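Local coordinates for malonyl CoA-acyl carrier protein transacylase (Staphylococcus aureus, PDB 3IM9), which catalyses transfer of the malonyl group from malonyl-CoA to the acyl carrier protein, supplying malonyl-ACP for fatty acid biosynthesis, at residues 102-107 / 232-237; 108-113 / 225-230. All blocks are in the same frame, centred on the assembly; numbering follows the deposited sequence.

Contact 1: residues 102-107 / 232-237; sequences SSLVAA and FPVVQN
The phenyl ring of Phe-232 carries the methyl of Ala-107 over one face, in a CH-pi contact with CB 4.2 Å from the ring centroid and displaced toward the rim. The carbonyl oxygen of Ala-106 reaches the ring obliquely, its O 3.4 Å from CZ of Phe-232. Chi1 of Phe-232 (43°) sets CG between the backbone N and the carbonyl carbon, and CZ ends beside Ala-106 and Ala-107. Alanine suits position 107, just past the last turn of helix 99-106, because a single methyl lets the aromatic plane come close to the backbone.

Val-234 of strand 234-235 divides its methyls between the helix and the residue just past its end. CG2 lies 3.8 Å from CB of Ala-107, while CG1 packs 4.0 Å from CB of Ser-103. Leu-104 crosses Val-234 at about a right angle, and its CD2 is 4.1 Å from Val-234 CG1. The hydroxyl of Ser-103 is hydrogen-bonded to OG1 of Thr-93 in strand 92-95, so the polar group is satisfied in a buried place. The direct contact is thus mainly apolar, with the Ala-106 carbonyl oxygen also against the ring, while hydrogen bonds to strand 92-95 lie beside it.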
# COMPACT_ATOMS: atom_id res chain seq x y z
N SER A 102 4.30 -6.02 -1.88
CA SER A 102 3.66 -7.16 -2.46
C SER A 102 3.87 -7.15 -3.98
O SER A 102 4.04 -8.21 -4.57
CB SER A 102 2.17 -7.10 -2.13
OG SER A 102 2.03 -7.19 -0.69
N SER A 103 3.83 -5.97 -4.59
CA SER A 103 4.13 -5.87 -6.05
C SER A 103 5.56 -6.36 -6.29
O SER A 103 5.81 -7.00 -7.37
CB SER A 103 3.94 -4.41 -6.50
OG SER A 103 2.60 -4.05 -6.59
N LEU A 104 6.51 -6.01 -5.42
CA LEU A 104 7.96 -6.38 -5.60
C LEU A 104 8.08 -7.87 -5.50
O LEU A 104 8.87 -8.51 -6.27
CB LEU A 104 8.89 -5.72 -4.55
CG LEU A 104 8.83 -4.19 -4.58
CD1 LEU A 104 10.02 -3.65 -3.71
CD2 LEU A 104 8.93 -3.58 -6.01
N VAL A 105 7.33 -8.53 -4.61
CA VAL A 105 7.39 -10.01 -4.56
C VAL A 105 6.74 -10.54 -5.84
O VAL A 105 7.29 -11.51 -6.45
CB VAL A 105 6.59 -10.47 -3.30
CG1 VAL A 105 6.35 -12.01 -3.29
CG2 VAL A 105 7.36 -10.07 -2.04
N ALA A 106 5.61 -9.99 -6.29
CA ALA A 106 4.86 -10.49 -7.46
C ALA A 106 5.79 -10.43 -8.74
O ALA A 106 5.77 -11.37 -9.58
CB ALA A 106 3.58 -9.66 -7.71
N ALA A 107 6.59 -9.37 -8.82
CA ALA A 107 7.43 -9.09 -10.02
C ALA A 107 8.82 -9.67 -9.81
O ALA A 107 9.70 -9.43 -10.67
CB ALA A 107 7.52 -7.56 -10.21
N PHE A 232 7.92 -7.56 -14.78
CA PHE A 232 6.93 -6.74 -15.50
C PHE A 232 6.94 -5.42 -14.65
O PHE A 232 7.39 -5.49 -13.48
CB PHE A 232 5.53 -7.40 -15.63
CG PHE A 232 5.06 -8.07 -14.35
CD1 PHE A 232 5.34 -9.43 -14.10
CD2 PHE A 232 4.35 -7.35 -13.34
CE1 PHE A 232 4.95 -10.07 -12.94
CE2 PHE A 232 3.98 -8.01 -12.14
CZ PHE A 232 4.29 -9.31 -11.88
N PRO A 233 6.50 -4.30 -15.26
CA PRO A 233 6.69 -2.99 -14.56
C PRO A 233 5.84 -2.88 -13.26
O PRO A 233 4.67 -3.24 -13.21
CB PRO A 233 6.19 -1.96 -15.56
CG PRO A 233 6.32 -2.67 -17.03
CD PRO A 233 6.03 -4.14 -16.65
N VAL A 234 6.51 -2.29 -12.28
CA VAL A 234 5.90 -1.96 -10.95
C VAL A 234 5.65 -0.45 -11.08
O VAL A 234 6.64 0.35 -11.26
CB VAL A 234 6.85 -2.26 -9.85
CG1 VAL A 234 6.20 -1.81 -8.50
CG2 VAL A 234 7.28 -3.74 -9.81
N VAL A 235 4.39 -0.01 -11.00
CA VAL A 235 4.09 1.44 -11.05
C VAL A 235 4.31 1.95 -9.63
O VAL A 235 3.56 1.61 -8.73
CB VAL A 235 2.72 1.72 -11.56
CG1 VAL A 235 2.46 3.25 -11.69
CG2 VAL A 235 2.62 1.10 -12.99
N GLN A 236 5.36 2.73 -9.42
CA GLN A 236 5.79 3.09 -8.07
C GLN A 236 5.02 4.27 -7.51
O GLN A 236 4.60 5.21 -8.24
CB GLN A 236 7.30 3.34 -7.98
CG GLN A 236 8.00 2.04 -8.34
CD GLN A 236 9.46 2.03 -7.82
OE1 GLN A 236 10.40 2.48 -8.53
NE2 GLN A 236 9.67 1.54 -6.61
N ASN A 237 4.79 4.23 -6.17
CA ASN A 237 4.02 5.26 -5.52
C ASN A 237 4.65 6.65 -5.62
O ASN A 237 3.91 7.64 -5.59
CB ASN A 237 3.89 4.91 -4.01
CG ASN A 237 2.93 3.80 -3.70
OD1 ASN A 237 2.12 3.30 -4.54
ND2 ASN A 237 3.03 3.39 -2.46

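Contact 2: residues 108-113 / 225-230; sequences DVLSFE and FEWRDA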
# COMPACT_ATOMS: atom_id res chain seq x y z
N ASP A 108 9.07 -10.43 -8.75
CA ASP A 108 10.36 -11.06 -8.50
C ASP A 108 11.51 -10.10 -8.33
O ASP A 108 12.71 -10.48 -8.43
CB ASP A 108 10.66 -12.04 -9.68
CG ASP A 108 9.89 -13.36 -9.49
OD1 ASP A 108 9.38 -13.61 -8.33
OD2 ASP A 108 9.72 -14.12 -10.49
N VAL A 109 11.18 -8.86 -7.93
CA VAL A 109 12.22 -7.97 -7.40
C VAL A 109 12.83 -8.47 -6.13
O VAL A 109 14.01 -8.30 -5.85
CB VAL A 109 11.63 -6.52 -7.28
CG1 VAL A 109 12.66 -5.66 -6.59
CG2 VAL A 109 11.17 -6.00 -8.62
N LEU A 110 11.98 -8.95 -5.23
CA LEU A 110 12.38 -9.45 -3.95
C LEU A 110 11.72 -10.83 -3.78
O LEU A 110 10.60 -11.01 -4.23
CB LEU A 110 11.86 -8.59 -2.79
CG LEU A 110 12.51 -7.21 -2.67
CD1 LEU A 110 11.69 -6.45 -1.54
CD2 LEU A 110 14.03 -7.25 -2.28
N SER A 111 12.43 -11.72 -3.09
CA SER A 111 11.79 -12.98 -2.67
C SER A 111 10.82 -12.68 -1.49
O SER A 111 11.03 -11.63 -0.75
CB SER A 111 12.82 -14.02 -2.20
OG SER A 111 13.46 -13.63 -0.97
N PHE A 112 9.87 -13.58 -1.25
CA PHE A 112 8.95 -13.31 -0.15
C PHE A 112 9.73 -13.22 1.17
O PHE A 112 9.43 -12.37 2.01
CB PHE A 112 7.91 -14.47 -0.03
CG PHE A 112 7.06 -14.31 1.18
CD1 PHE A 112 6.06 -13.26 1.21
CD2 PHE A 112 7.33 -15.06 2.32
CE1 PHE A 112 5.36 -13.09 2.43
CE2 PHE A 112 6.59 -14.90 3.49
CZ PHE A 112 5.60 -13.83 3.54
N GLU A 113 10.69 -14.12 1.47
CA GLU A 113 11.37 -14.10 2.76
C GLU A 113 12.18 -12.84 2.93
O GLU A 113 12.16 -12.26 4.04
CB GLU A 113 12.47 -15.26 2.83
CG GLU A 113 11.96 -16.54 3.34
CD GLU A 113 13.06 -17.63 3.27
OE1 GLU A 113 13.55 -17.92 2.14
OE2 GLU A 113 13.37 -18.17 4.37
N PHE A 225 19.89 -7.31 1.43
CA PHE A 225 19.19 -8.25 0.60
C PHE A 225 19.54 -8.00 -0.84
O PHE A 225 19.88 -6.86 -1.22
CB PHE A 225 17.67 -7.97 0.80
CG PHE A 225 17.26 -8.13 2.22
CD1 PHE A 225 17.30 -7.05 3.12
CD2 PHE A 225 16.91 -9.42 2.73
CE1 PHE A 225 17.06 -7.23 4.44
CE2 PHE A 225 16.65 -9.61 4.07
CZ PHE A 225 16.72 -8.49 4.99
N GLU A 226 19.30 -8.99 -1.69
CA GLU A 226 19.55 -8.85 -3.11
C GLU A 226 18.27 -8.40 -3.79
O GLU A 226 17.21 -8.98 -3.63
CB GLU A 226 19.99 -10.24 -3.66
CG GLU A 226 20.09 -10.23 -5.15
CD GLU A 226 20.44 -11.63 -5.69
OE1 GLU A 226 19.65 -12.14 -6.55
OE2 GLU A 226 21.48 -12.19 -5.20
N TRP A 227 18.34 -7.29 -4.51
CA TRP A 227 17.25 -6.79 -5.28
C TRP A 227 17.46 -7.15 -6.74
O TRP A 227 18.60 -7.03 -7.29
CB TRP A 227 17.17 -5.26 -5.17
CG TRP A 227 16.86 -4.82 -3.77
CD1 TRP A 227 17.57 -5.06 -2.64
CD2 TRP A 227 15.68 -4.09 -3.38
NE1 TRP A 227 16.90 -4.50 -1.52
CE2 TRP A 227 15.75 -3.92 -1.98
CE3 TRP A 227 14.59 -3.57 -4.10
CZ2 TRP A 227 14.74 -3.23 -1.24
CZ3 TRP A 227 13.59 -2.84 -3.35
CH2 TRP A 227 13.69 -2.72 -1.95
N ARG A 228 16.42 -7.61 -7.39
CA ARG A 228 16.46 -7.95 -8.80
C ARG A 228 15.67 -7.08 -9.67
O ARG A 228 14.72 -6.41 -9.22
CB ARG A 228 16.00 -9.42 -9.00
CG ARG A 228 16.95 -10.40 -8.32
CD ARG A 228 16.48 -11.82 -8.49
NE ARG A 228 15.19 -12.03 -7.83
CZ ARG A 228 15.00 -12.22 -6.51
NH1 ARG A 228 16.02 -12.23 -5.62
NH2 ARG A 228 13.78 -12.42 -6.07
N ASP A 229 15.93 -7.10 -10.97
CA ASP A 229 15.04 -6.38 -11.90
C ASP A 229 13.62 -6.95 -11.85
O ASP A 229 13.43 -8.11 -11.48
CB ASP A 229 15.59 -6.45 -13.33
CG ASP A 229 16.84 -5.60 -13.51
OD1 ASP A 229 17.00 -4.61 -12.77
OD2 ASP A 229 17.65 -5.93 -14.40
N ALA A 230 12.61 -6.15 -12.21
CA ALA A 230 11.21 -6.64 -12.17
C ALA A 230 10.93 -7.40 -13.47
O ALA A 230 11.31 -6.90 -14.59
CB ALA A 230 10.27 -5.41 -12.05
O HOH W 1 13.66 -10.94 -11.26
O HOH W 2 15.22 -10.86 -2.95
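Val-109 and Leu-110 press their side chains into the inner side of the loop 225-230, while the guanidinium of Arg-228 and two waters occupy the outer, wetter side. On the packed side, CD2 of Leu-110 sits over the Trp-227 five-membered ring, 3.8 Å from its centroid and 13° off the normal, a CH-pi contact. The indole NE1 is hydrogen-bonded to the carbonyl of Ile-222, which holds the ring while leucine covers a face. Val-109 uses both branches: CG1, anti to the backbone N (chi1 173°), meets O of Arg-228 at 3.4 Å and CE3 of Trp-227 at 3.8 Å, and CG2 lies 3.6 Å from CB of Ala-230. A beta-branched residue thus fills two directions at once, and the small alanine lets the loop come near.

One strong hydrogen bond joins the backbones, from N of Arg-228 to O of Val-109 (2.9 Å, 169°), on a carbonyl lone pair. The looser side begins with the Arg-228 chain, bent at chi3, whose NE makes a weak bond of 3.0 Å to O of Asp-108. One water donates to the carbonyls of Asp-108 and Asp-229; another accepts from N of Ser-111, donates to O of Glu-226 and takes a weak bond from NH1 of Arg-228. OE1 of Glu-226 makes a long salt bridge, 3.7 Å, to NH1 of Arg-228. The chemistry implies a join fixed by one backbone bond and apolar contact: waters serve the marginal carbonyls, whereas buried Arg-228 O has no hydrogen-bond partner in the model and meets C-H groups of Val-109.

How the contacts relate
From the N terminus, the chain runs through strand 92-95 and the turn bearing Ser-97 into helix 99-106, at whose end lies 102-107, the first side of contact 1. It goes straight on through 108-113, the first side of contact 2, into helix 112-128. After more than a hundred residues, including strands of the mixed sheet, it returns after helix 215-222 as the loop 225-230, closing contact 2, and then as 232-237, closing contact 1. The smaller loop therefore lies within the larger. The contacts touch where Leu-104 CD1 is 3.7 Å from Trp-227 CZ3 and Ala-107 CB 3.9 Å from Ala-230 CB. Together they tie the junction of helices 99-106 and 112-128 to the connection between helix 215-222 and strand 234-235.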